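PDB 7P18: 3-oxosteroid 1-dehydrogenase from Sterolibacterium denitrificans, which probably catalyses the FAD-dependent 1,2-dehydrogenation of 3-oxosteroids, giving 3-oxo-Delta(1)-steroids and passing the electrons on to an acceptor. Local coordinates for residues A314-W322 and N526-Y536; N289-P297 and V491-K499. All coordinates share one frame; numbering follows the deposited sequence.

Contact 1: residues A314-W322 and N526-Y536; sequences AELMDWAWW and NNSASVMGKAY. With FAD (flavin-adenine dinucleotide), chain C.
E315 meets A529 through its backbone and CB: its carbonyl O lies 3.6 Å from A529 CB, while its carboxylate pairs with R313 next to the segment. L316 opens a type I turn that runs to W319 and sends its two methyls to different partners. CD1 rests against the carbonyl oxygens of S530 and G533, and CD2 touches the aliphatic chain of K534. W319 takes the same lysine on one face. The K534 chain, extended beyond CG, runs across the indole at about a right angle, with CG 3.7 Å from the centroid of the five-membered ring in a CH-pi contact. At the ring edge a single water accepts from W319 NE1 and from K534 NZ and donates to D318 OD2, bridging the lysine and an aspartate whose charges do not touch. Without the indole, as with an alanine here, the K534 chain would probably lose the flat surface it lies on and the water one of its donors, leaving the ammonium freer to swing. Farther along, W321 packs against N526, S530, A535 and Y536, with I496 and K499 of strand 486-502 also against it. With CG anti to its carbonyl carbon (chi1 -60°), its indole reaches N526, whose OD1 accepts a weak, bent bond from W321 NE1 at 3.0 Å. The six-membered ring abuts S530 OG, 3.4 Å from CH2, and meets the Y536 ring obliquely, W321 CE3 lying 3.3 Å from Y536 CD2. N526 also grips the cofactor, its backbone N donating to FAD O2P (2.8 Å) and its ND2 to FAD O3' (3.0 Å). Y536 OH, hydrogen-bonded to the bound androstadienedione, sits 3.6 Å from FAD N1. W321 thus backs both residues at the flavin-steroid active site of a 3-ketosteroid dehydrogenase.

Contact 2: residues N289-P297 and V491-K499; sequences NAAWSATPP and VDAGDIGTK. With FAD (flavin-adenine dinucleotide), chain C.
S293 and D495 make the short polar link of this contact: S293 OG donates to D495 OD1 at 2.6 Å, arriving on the syn side, 30° out of the carboxylate plane. The same oxygen accepts from the backbone N of G497 through its anti lone pair, closing an Asx turn, and the two donors approach from opposite faces of that plane. D495 CG stands between its backbone N and carbonyl carbon (chi1 68°), which brings the carboxylate round to both donors, while OD2 forms a salt bridge with R280. S293 OG in turn accepts from the backbone N of T295, an ST turn. One backbone bond joins the two segments, A294 N to D495 O at 2.9 Å and nearly straight.

Stacking is confined to W292. The D492 carboxylate lies nearly parallel to the indole, 7° between planes, with OD1 3.6 Å above it, and N289 CB covers the opposite face. D492 OD2 is held by Q334. At the ring's edge W292 CE3 meets A493 O at 3.5 Å.

Apolar packing takes over toward the cofactor. T295 CG2 rests on the I496-G497 peptide, A294 CB touches I496 CG2, and I496 CD1 approaches FAD C1' to 3.4 Å. A294 O, hydrogen-bonded to Y153, lies 3.6 Å from FAD C8M. The two segments together form part of the wall of the isoalloxazine and ribityl pocket.

Contacts 1 and 2 lie with their centres about 14 Å apart, both against the same cofactor. Their segments alternate along the chain: 289-297, 314-322, 491-499, then 526-536. Strands 314-315 and 320-326 pair antiparallel with strand 486-502, so the first segment of contact 1 and the second of contact 2 share one sheet. K499 ties the two together directly, its NZ lying 2.7 Å from G533 O and 2.8 Å from A535 O, both probable hydrogen bonds. The sheet thereby connects the loop carrying N526 and Y536 with the one carrying A294, and chain regions far apart in sequence converge on the flavin.

Contact 1: residues A314-W322 and N526-Y536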
loop_
_atom_site.group_PDB
_atom_site.type_symbol
_atom_site.label_atom_id
_atom_site.label_comp_id
_atom_site.label_asym_id
_atom_site.label_seq_id
_atom_site.Cartn_x
_atom_site.Cartn_y
_atom_site.Cartn_z
ATOM N N ALA A 314 15.991 15.848 1.894
ATOM C CA ALA A 314 14.653 15.192 1.948
ATOM C C ALA A 314 13.631 16.048 1.208
ATOM O O ALA A 314 13.764 17.283 1.178
ATOM C CB ALA A 314 14.243 14.948 3.376
ATOM N N GLU A 315 12.611 15.421 0.628
ATOM C CA GLU A 315 11.530 16.141 -0.072
ATOM C C GLU A 315 10.199 15.433 0.175
ATOM O O GLU A 315 10.211 14.251 0.568
ATOM C CB GLU A 315 11.798 16.242 -1.588
ATOM C CG GLU A 315 12.893 17.226 -1.935
ATOM C CD GLU A 315 13.122 17.482 -3.417
ATOM O OE1 GLU A 315 12.353 16.931 -4.275
ATOM O OE2 GLU A 315 14.044 18.282 -3.698
ATOM N N LEU A 316 9.112 16.161 -0.083
ATOM C CA LEU A 316 7.719 15.677 0.026
ATOM C C LEU A 316 7.403 15.212 1.465
ATOM O O LEU A 316 6.455 14.456 1.634
ATOM C CB LEU A 316 7.523 14.573 -1.020
ATOM C CG LEU A 316 7.665 15.049 -2.465
ATOM C CD1 LEU A 316 7.648 13.882 -3.439
ATOM C CD2 LEU A 316 6.568 16.046 -2.767
ATOM N N MET A 317 8.109 15.705 2.488
ATOM C CA MET A 317 8.008 15.119 3.859
ATOM C C MET A 317 6.627 15.420 4.469
ATOM O O MET A 317 6.273 14.754 5.450
ATOM C CB MET A 317 9.135 15.642 4.733
ATOM C CG MET A 317 10.492 15.110 4.306
ATOM S SD MET A 317 10.729 13.411 4.616
ATOM C CE MET A 317 11.062 13.432 6.389
ATOM N N ASP A 318 5.900 16.361 3.901
ATOM C CA ASP A 318 4.550 16.747 4.392
ATOM C C ASP A 318 3.468 15.802 3.831
ATOM O O ASP A 318 2.307 15.948 4.262
ATOM C CB ASP A 318 4.286 18.233 4.134
ATOM C CG ASP A 318 4.368 18.672 2.684
ATOM O OD1 ASP A 318 5.128 18.091 1.929
ATOM O OD2 ASP A 318 3.630 19.551 2.322
ATOM N N TRP A 319 3.827 14.834 2.967
ATOM C CA TRP A 319 2.839 13.917 2.337
ATOM C C TRP A 319 2.944 12.503 2.916
ATOM O O TRP A 319 4.060 11.988 3.148
ATOM C CB TRP A 319 3.015 13.905 0.804
ATOM C CG TRP A 319 2.268 15.034 0.168
ATOM C CD1 TRP A 319 2.604 16.345 0.211
ATOM C CD2 TRP A 319 0.979 14.988 -0.447
ATOM N NE1 TRP A 319 1.664 17.112 -0.393
ATOM C CE2 TRP A 319 0.655 16.306 -0.824
ATOM C CE3 TRP A 319 0.099 13.958 -0.794
ATOM C CZ2 TRP A 319 -0.521 16.638 -1.482
ATOM C CZ3 TRP A 319 -1.059 14.284 -1.463
ATOM C CH2 TRP A 319 -1.366 15.595 -1.802
ATOM N N ALA A 320 1.796 11.851 3.092
ATOM C CA ALA A 320 1.728 10.418 3.409
ATOM C C ALA A 320 0.896 9.745 2.316
ATOM O O ALA A 320 0.116 10.438 1.599
ATOM C CB ALA A 320 1.157 10.165 4.793
ATOM N N TRP A 321 1.026 8.441 2.239
ATOM C CA TRP A 321 0.154 7.616 1.389
ATOM C C TRP A 321 -1.176 7.453 2.150
ATOM O O TRP A 321 -1.372 6.413 2.786
ATOM C CB TRP A 321 0.816 6.292 1.048
ATOM C CG TRP A 321 2.131 6.332 0.312
ATOM C CD1 TRP A 321 3.341 5.943 0.793
ATOM C CD2 TRP A 321 2.335 6.547 -1.097
ATOM N NE1 TRP A 321 4.294 5.950 -0.202
ATOM C CE2 TRP A 321 3.709 6.367 -1.360
ATOM C CE3 TRP A 321 1.514 6.962 -2.131
ATOM C CZ2 TRP A 321 4.241 6.484 -2.643
ATOM C CZ3 TRP A 321 2.031 7.098 -3.398
ATOM C CH2 TRP A 321 3.384 6.863 -3.645
ATOM N N TRP A 322 -2.021 8.472 2.117
ATOM C CA TRP A 322 -3.265 8.492 2.948
ATOM C C TRP A 322 -4.149 7.295 2.569
ATOM O O TRP A 322 -4.181 6.858 1.373
ATOM C CB TRP A 322 -4.057 9.794 2.820
ATOM C CG TRP A 322 -3.257 11.044 2.974
ATOM C CD1 TRP A 322 -3.033 11.991 2.026
ATOM C CD2 TRP A 322 -2.607 11.506 4.183
ATOM N NE1 TRP A 322 -2.273 13.003 2.561
ATOM C CE2 TRP A 322 -1.956 12.706 3.856
ATOM C CE3 TRP A 322 -2.468 10.997 5.475
ATOM C CZ2 TRP A 322 -1.230 13.442 4.798
ATOM C CZ3 TRP A 322 -1.689 11.688 6.390
ATOM C CH2 TRP A 322 -1.104 12.913 6.057
ATOM N N ASN A 526 9.546 3.656 0.552
ATOM C CA ASN A 526 9.007 4.827 1.302
ATOM C C ASN A 526 10.107 5.493 2.143
ATOM O O ASN A 526 9.860 6.590 2.699
ATOM C CB ASN A 526 7.818 4.450 2.183
ATOM C CG ASN A 526 6.608 3.964 1.427
ATOM O OD1 ASN A 526 6.568 4.028 0.182
ATOM N ND2 ASN A 526 5.612 3.491 2.187
ATOM N N ASN A 527 11.281 4.883 2.232
ATOM C CA ASN A 527 12.511 5.511 2.780
ATOM C C ASN A 527 12.920 6.706 1.913
ATOM O O ASN A 527 13.573 7.615 2.435
ATOM C CB ASN A 527 13.600 4.446 2.859
ATOM C CG ASN A 527 14.698 4.674 3.863
ATOM O OD1 ASN A 527 15.293 3.695 4.286
ATOM N ND2 ASN A 527 15.001 5.911 4.204
ATOM N N SER A 528 12.517 6.729 0.633
ATOM C CA SER A 528 12.896 7.737 -0.375
ATOM C C SER A 528 11.698 8.640 -0.665
ATOM O O SER A 528 10.550 8.222 -0.533
ATOM C CB SER A 528 13.444 7.061 -1.649
ATOM O OG SER A 528 12.393 6.500 -2.428
ATOM N N ALA A 529 11.963 9.854 -1.094
ATOM C CA ALA A 529 10.939 10.743 -1.679
ATOM C C ALA A 529 10.359 10.092 -2.938
ATOM O O ALA A 529 11.134 9.664 -3.825
ATOM C CB ALA A 529 11.534 12.083 -1.982
ATOM N N SER A 530 9.025 10.021 -3.007
ATOM C CA SER A 530 8.229 9.306 -4.022
ATOM C C SER A 530 8.520 9.835 -5.429
ATOM O O SER A 530 8.362 11.066 -5.691
ATOM C CB SER A 530 6.761 9.441 -3.743
ATOM O OG SER A 530 6.005 8.795 -4.750
ATOM N N VAL A 531 8.793 8.907 -6.346
ATOM C CA VAL A 531 8.950 9.234 -7.797
ATOM C C VAL A 531 7.608 9.711 -8.332
ATOM O O VAL A 531 7.563 10.282 -9.414
ATOM C CB VAL A 531 9.503 8.021 -8.578
ATOM C CG1 VAL A 531 8.447 6.912 -8.709
ATOM C CG2 VAL A 531 10.039 8.470 -9.940
ATOM N N MET A 532 6.520 9.462 -7.589
ATOM C CA MET A 532 5.158 9.798 -8.018
ATOM C C MET A 532 4.740 11.170 -7.479
ATOM O O MET A 532 3.584 11.574 -7.693
ATOM C CB MET A 532 4.194 8.681 -7.601
ATOM C CG MET A 532 4.549 7.325 -8.213
ATOM S SD MET A 532 4.570 7.432 -10.050
ATOM C CE MET A 532 5.041 5.742 -10.422
ATOM N N GLY A 533 5.666 11.918 -6.892
ATOM C CA GLY A 533 5.368 13.290 -6.446
ATOM C C GLY A 533 4.272 13.320 -5.382
ATOM O O GLY A 533 4.369 12.580 -4.400
ATOM N N LYS A 534 3.201 14.072 -5.628
ATOM C CA LYS A 534 2.027 14.106 -4.707
ATOM C C LYS A 534 0.882 13.274 -5.290
ATOM O O LYS A 534 -0.266 13.571 -5.024
ATOM C CB LYS A 534 1.647 15.561 -4.468
ATOM C CG LYS A 534 2.715 16.370 -3.762
ATOM C CD LYS A 534 2.401 17.839 -3.682
ATOM C CE LYS A 534 3.489 18.648 -3.029
ATOM N NZ LYS A 534 3.052 20.062 -2.978
ATOM N N ALA A 535 1.216 12.227 -6.058
ATOM C CA ALA A 535 0.209 11.470 -6.825
ATOM C C ALA A 535 0.367 9.979 -6.582
ATOM O O ALA A 535 1.324 9.530 -5.948
ATOM C CB ALA A 535 0.295 11.828 -8.285
ATOM N N TYR A 536 -0.621 9.226 -7.041
ATOM C CA TYR A 536 -0.671 7.763 -6.931
ATOM C C TYR A 536 -1.293 7.266 -8.229
ATOM O O TYR A 536 -2.485 7.469 -8.441
ATOM C CB TYR A 536 -1.547 7.397 -5.739
ATOM C CG TYR A 536 -1.350 6.032 -5.164
ATOM C CD1 TYR A 536 -1.542 4.868 -5.891
ATOM C CD2 TYR A 536 -1.096 5.913 -3.802
ATOM C CE1 TYR A 536 -1.364 3.609 -5.301
ATOM C CE2 TYR A 536 -0.961 4.677 -3.189
ATOM C CZ TYR A 536 -1.053 3.524 -3.949
ATOM O OH TYR A 536 -0.873 2.336 -3.289
HETATM P PA FAD C . 8.237 -1.935 4.122
HETATM O O1A FAD C . 7.556 -2.887 3.207
HETATM O O2A FAD C . 7.403 -1.578 5.324
HETATM O O5B FAD C . 9.605 -2.602 4.561
HETATM C C5B FAD C . 10.490 -1.864 5.446
HETATM C C4B FAD C . 11.162 -2.847 6.356
HETATM O O4B FAD C . 12.287 -2.192 7.002
HETATM C C3B FAD C . 10.285 -3.418 7.490
HETATM O O3B FAD C . 10.361 -4.839 7.533
HETATM C C2B FAD C . 10.855 -2.758 8.748
HETATM O O2B FAD C . 10.600 -3.503 9.931
HETATM C C1B FAD C . 12.320 -2.558 8.357
HETATM N N9A FAD C . 13.028 -1.537 9.130
HETATM C C8A FAD C . 12.550 -0.373 9.661
HETATM N N7A FAD C . 13.457 0.266 10.396
HETATM C C5A FAD C . 14.601 -0.514 10.290
HETATM C C6A FAD C . 15.902 -0.381 10.823
HETATM N N6A FAD C . 16.278 0.594 11.659
HETATM N N1A FAD C . 16.797 -1.344 10.517
HETATM C C2A FAD C . 16.412 -2.344 9.719
HETATM N N3A FAD C . 15.202 -2.615 9.221
HETATM C C4A FAD C . 14.341 -1.628 9.526
HETATM N N1 FAD C . 1.243 -0.385 -2.245
HETATM C C2 FAD C . 1.253 -0.793 -3.535
HETATM O O2 FAD C . 1.968 -0.222 -4.379
HETATM N N3 FAD C . 0.525 -1.836 -3.947
HETATM C C4 FAD C . -0.480 -2.383 -3.176
HETATM O O4 FAD C . -1.031 -3.404 -3.575
HETATM C C4X FAD C . -0.561 -1.972 -1.818
HETATM N N5 FAD C . -1.484 -2.501 -1.032
HETATM C C5X FAD C . -1.479 -2.132 0.293
HETATM C C6 FAD C . -2.392 -2.752 1.178
HETATM C C7 FAD C . -2.345 -2.525 2.546
HETATM C C7M FAD C . -3.312 -3.224 3.480
HETATM C C8 FAD C . -1.330 -1.702 3.065
HETATM C C8M FAD C . -1.234 -1.457 4.561
HETATM C C9 FAD C . -0.487 -1.026 2.205
HETATM C C9A FAD C . -0.499 -1.260 0.817
HETATM N N10 FAD C . 0.359 -0.604 -0.079
HETATM C C10 FAD C . 0.380 -0.958 -1.422
HETATM C "C1'" FAD C . 1.432 0.268 0.412
HETATM C "C2'" FAD C . 2.745 -0.538 0.524
HETATM O "O2'" FAD C . 2.597 -1.723 1.305
HETATM C "C3'" FAD C . 3.911 0.294 1.085
HETATM O "O3'" FAD C . 3.897 1.632 0.581
HETATM C "C4'" FAD C . 5.236 -0.389 0.817
HETATM O "O4'" FAD C . 5.154 -1.713 1.323
HETATM C "C5'" FAD C . 6.430 0.323 1.415
HETATM O "O5'" FAD C . 7.569 -0.519 1.151
HETATM P P FAD C . 8.964 -0.217 1.852
HETATM O O1P FAD C . 9.818 -1.300 1.348
HETATM O O2P FAD C . 9.351 1.190 1.772
HETATM O O3P FAD C . 8.656 -0.536 3.428
HETATM O O HOH W 1 2.387 19.933 -0.075
#

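Contact 2: residues N289-P297 and V491-K499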
loop_
_atom_site.group_PDB
_atom_site.type_symbol
_atom_site.label_atom_id
_atom_site.label_comp_id
_atom_site.label_asym_id
_atom_site.label_seq_id
_atom_site.Cartn_x
_atom_site.Cartn_y
_atom_site.Cartn_z
ATOM N N ASN A 289 -1.815 11.219 13.834
ATOM C CA ASN A 289 -1.718 10.169 14.853
ATOM C C ASN A 289 -1.244 8.881 14.219
ATOM O O ASN A 289 -1.924 8.390 13.289
ATOM C CB ASN A 289 -3.058 10.029 15.575
ATOM C CG ASN A 289 -2.895 9.317 16.888
ATOM O OD1 ASN A 289 -2.169 8.358 16.982
ATOM N ND2 ASN A 289 -3.578 9.804 17.916
ATOM N N ALA A 290 -0.118 8.358 14.714
ATOM C CA ALA A 290 0.439 7.080 14.265
ATOM C C ALA A 290 -0.609 5.963 14.430
ATOM O O ALA A 290 -0.579 5.030 13.630
ATOM C CB ALA A 290 1.712 6.771 15.003
ATOM N N ALA A 291 -1.503 6.042 15.432
ATOM C CA ALA A 291 -2.504 4.983 15.698
ATOM C C ALA A 291 -3.412 4.805 14.474
ATOM O O ALA A 291 -4.007 3.753 14.349
ATOM C CB ALA A 291 -3.351 5.354 16.917
ATOM N N TRP A 292 -3.554 5.831 13.632
ATOM C CA TRP A 292 -4.484 5.769 12.476
ATOM C C TRP A 292 -3.855 4.981 11.315
ATOM O O TRP A 292 -4.593 4.677 10.345
ATOM C CB TRP A 292 -4.878 7.156 12.032
ATOM C CG TRP A 292 -5.544 7.971 13.086
ATOM C CD1 TRP A 292 -6.132 7.524 14.232
ATOM C CD2 TRP A 292 -5.634 9.392 13.098
ATOM N NE1 TRP A 292 -6.594 8.581 14.946
ATOM C CE2 TRP A 292 -6.292 9.737 14.305
ATOM C CE3 TRP A 292 -5.188 10.423 12.257
ATOM C CZ2 TRP A 292 -6.565 11.049 14.632
ATOM C CZ3 TRP A 292 -5.492 11.721 12.580
ATOM C CH2 TRP A 292 -6.156 12.031 13.751
ATOM N N SER A 293 -2.572 4.647 11.401
ATOM C CA SER A 293 -1.851 3.960 10.313
ATOM C C SER A 293 -2.366 2.531 10.164
ATOM O O SER A 293 -2.757 1.932 11.170
ATOM C CB SER A 293 -0.354 4.004 10.532
ATOM O OG SER A 293 0.343 3.500 9.377
ATOM N N ALA A 294 -2.284 2.001 8.930
ATOM C CA ALA A 294 -2.609 0.613 8.551
ATOM C C ALA A 294 -1.343 -0.245 8.501
ATOM O O ALA A 294 -1.447 -1.404 8.199
ATOM C CB ALA A 294 -3.306 0.626 7.209
ATOM N N THR A 295 -0.177 0.309 8.823
ATOM C CA THR A 295 1.123 -0.365 8.652
ATOM C C THR A 295 1.460 -1.218 9.863
ATOM O O THR A 295 0.882 -1.039 10.955
ATOM C CB THR A 295 2.250 0.651 8.463
ATOM O OG1 THR A 295 2.283 1.505 9.625
ATOM C CG2 THR A 295 2.042 1.487 7.211
ATOM N N PRO A 296 2.457 -2.107 9.725
ATOM C CA PRO A 296 3.065 -2.744 10.886
ATOM C C PRO A 296 3.781 -1.738 11.795
ATOM O O PRO A 296 3.801 -0.536 11.548
ATOM C CB PRO A 296 4.028 -3.777 10.283
ATOM C CG PRO A 296 3.500 -3.999 8.877
ATOM C CD PRO A 296 2.962 -2.654 8.464
ATOM N N PRO A 297 4.357 -2.198 12.931
ATOM C CA PRO A 297 4.801 -1.270 13.973
ATOM C C PRO A 297 6.090 -0.453 13.740
ATOM O O PRO A 297 6.293 0.496 14.455
ATOM C CB PRO A 297 5.010 -2.216 15.176
ATOM C CG PRO A 297 4.214 -3.446 14.854
ATOM C CD PRO A 297 4.366 -3.611 13.359
ATOM N N VAL A 491 -14.141 7.205 10.077
ATOM C CA VAL A 491 -13.045 7.160 9.078
ATOM C C VAL A 491 -11.917 8.108 9.537
ATOM O O VAL A 491 -12.048 9.352 9.456
ATOM C CB VAL A 491 -13.601 7.480 7.683
ATOM C CG1 VAL A 491 -12.488 7.495 6.711
ATOM C CG2 VAL A 491 -14.612 6.427 7.233
ATOM N N ASP A 492 -10.827 7.516 9.969
ATOM C CA ASP A 492 -9.628 8.279 10.386
ATOM C C ASP A 492 -8.783 8.630 9.157
ATOM O O ASP A 492 -8.850 7.892 8.130
ATOM C CB ASP A 492 -8.827 7.464 11.398
ATOM C CG ASP A 492 -9.432 7.503 12.797
ATOM O OD1 ASP A 492 -9.789 8.595 13.213
ATOM O OD2 ASP A 492 -9.539 6.413 13.420
ATOM N N ALA A 493 -7.999 9.697 9.233
ATOM C CA ALA A 493 -7.012 10.019 8.156
ATOM C C ALA A 493 -5.822 9.096 8.333
ATOM O O ALA A 493 -4.809 9.548 8.922
ATOM C CB ALA A 493 -6.606 11.481 8.237
ATOM N N GLY A 494 -5.980 7.832 7.940
ATOM C CA GLY A 494 -4.952 6.794 8.007
ATOM C C GLY A 494 -3.918 6.914 6.888
ATOM O O GLY A 494 -3.956 7.877 6.122
ATOM N N ASP A 495 -3.014 5.955 6.849
ATOM C CA ASP A 495 -1.918 5.887 5.872
ATOM C C ASP A 495 -1.483 4.434 5.731
ATOM O O ASP A 495 -1.742 3.612 6.610
ATOM C CB ASP A 495 -0.747 6.788 6.301
ATOM C CG ASP A 495 -0.060 6.272 7.549
ATOM O OD1 ASP A 495 0.611 5.220 7.463
ATOM O OD2 ASP A 495 -0.346 6.864 8.624
ATOM N N ILE A 496 -0.817 4.154 4.627
ATOM C CA ILE A 496 -0.088 2.912 4.345
ATOM C C ILE A 496 1.413 3.206 4.298
ATOM O O ILE A 496 2.158 2.393 3.735
ATOM C CB ILE A 496 -0.661 2.281 3.049
ATOM C CG1 ILE A 496 -0.470 3.155 1.804
ATOM C CG2 ILE A 496 -2.135 1.972 3.279
ATOM C CD1 ILE A 496 -1.078 2.559 0.520
ATOM N N GLY A 497 1.851 4.253 4.978
ATOM C CA GLY A 497 3.264 4.691 4.981
ATOM C C GLY A 497 3.361 6.172 4.693
ATOM O O GLY A 497 2.414 6.733 4.159
ATOM N N THR A 498 4.507 6.791 5.013
ATOM C CA THR A 498 4.837 8.146 4.567
ATOM C C THR A 498 5.326 8.101 3.104
ATOM O O THR A 498 5.796 7.043 2.633
ATOM C CB THR A 498 5.813 8.775 5.572
ATOM O OG1 THR A 498 6.822 7.785 5.777
ATOM C CG2 THR A 498 5.087 9.097 6.861
ATOM N N LYS A 499 5.193 9.211 2.409
ATOM C CA LYS A 499 5.404 9.347 0.944
ATOM C C LYS A 499 6.692 10.114 0.627
ATOM O O LYS A 499 7.249 9.944 -0.486
ATOM C CB LYS A 499 4.206 10.108 0.366
ATOM C CG LYS A 499 4.005 10.045 -1.139
ATOM C CD LYS A 499 2.884 10.956 -1.635
ATOM C CE LYS A 499 2.200 10.484 -2.905
ATOM N NZ LYS A 499 3.164 10.187 -4.004
HETATM P PA FAD C . 8.237 -1.935 4.122
HETATM O O1A FAD C . 7.556 -2.887 3.207
HETATM O O2A FAD C . 7.403 -1.578 5.324
HETATM O O5B FAD C . 9.605 -2.602 4.561
HETATM C C5B FAD C . 10.490 -1.864 5.446
HETATM C C4B FAD C . 11.162 -2.847 6.356
HETATM O O4B FAD C . 12.287 -2.192 7.002
HETATM C C3B FAD C . 10.285 -3.418 7.490
HETATM O O3B FAD C . 10.361 -4.839 7.533
HETATM C C2B FAD C . 10.855 -2.758 8.748
HETATM O O2B FAD C . 10.600 -3.503 9.931
HETATM C C1B FAD C . 12.320 -2.558 8.357
HETATM N N9A FAD C . 13.028 -1.537 9.130
HETATM C C8A FAD C . 12.550 -0.373 9.661
HETATM N N7A FAD C . 13.457 0.266 10.396
HETATM C C5A FAD C . 14.601 -0.514 10.290
HETATM C C6A FAD C . 15.902 -0.381 10.823
HETATM N N6A FAD C . 16.278 0.594 11.659
HETATM N N1A FAD C . 16.797 -1.344 10.517
HETATM C C2A FAD C . 16.412 -2.344 9.719
HETATM N N3A FAD C . 15.202 -2.615 9.221
HETATM C C4A FAD C . 14.341 -1.628 9.526
HETATM N N1 FAD C . 1.243 -0.385 -2.245
HETATM C C2 FAD C . 1.253 -0.793 -3.535
HETATM O O2 FAD C . 1.968 -0.222 -4.379
HETATM N N3 FAD C . 0.525 -1.836 -3.947
HETATM C C4 FAD C . -0.480 -2.383 -3.176
HETATM O O4 FAD C . -1.031 -3.404 -3.575
HETATM C C4X FAD C . -0.561 -1.972 -1.818
HETATM N N5 FAD C . -1.484 -2.501 -1.032
HETATM C C5X FAD C . -1.479 -2.132 0.293
HETATM C C6 FAD C . -2.392 -2.752 1.178
HETATM C C7 FAD C . -2.345 -2.525 2.546
HETATM C C7M FAD C . -3.312 -3.224 3.480
HETATM C C8 FAD C . -1.330 -1.702 3.065
HETATM C C8M FAD C . -1.234 -1.457 4.561
HETATM C C9 FAD C . -0.487 -1.026 2.205
HETATM C C9A FAD C . -0.499 -1.260 0.817
HETATM N N10 FAD C . 0.359 -0.604 -0.079
HETATM C C10 FAD C . 0.380 -0.958 -1.422
HETATM C "C1'" FAD C . 1.432 0.268 0.412
HETATM C "C2'" FAD C . 2.745 -0.538 0.524
HETATM O "O2'" FAD C . 2.597 -1.723 1.305
HETATM C "C3'" FAD C . 3.911 0.294 1.085
HETATM O "O3'" FAD C . 3.897 1.632 0.581
HETATM C "C4'" FAD C . 5.236 -0.389 0.817
HETATM O "O4'" FAD C . 5.154 -1.713 1.323
HETATM C "C5'" FAD C . 6.430 0.323 1.415
HETATM O "O5'" FAD C . 7.569 -0.519 1.151
HETATM P P FAD C . 8.964 -0.217 1.852
HETATM O O1P FAD C . 9.818 -1.300 1.348
HETATM O O2P FAD C . 9.351 1.190 1.772
HETATM O O3P FAD C . 8.656 -0.536 3.428
#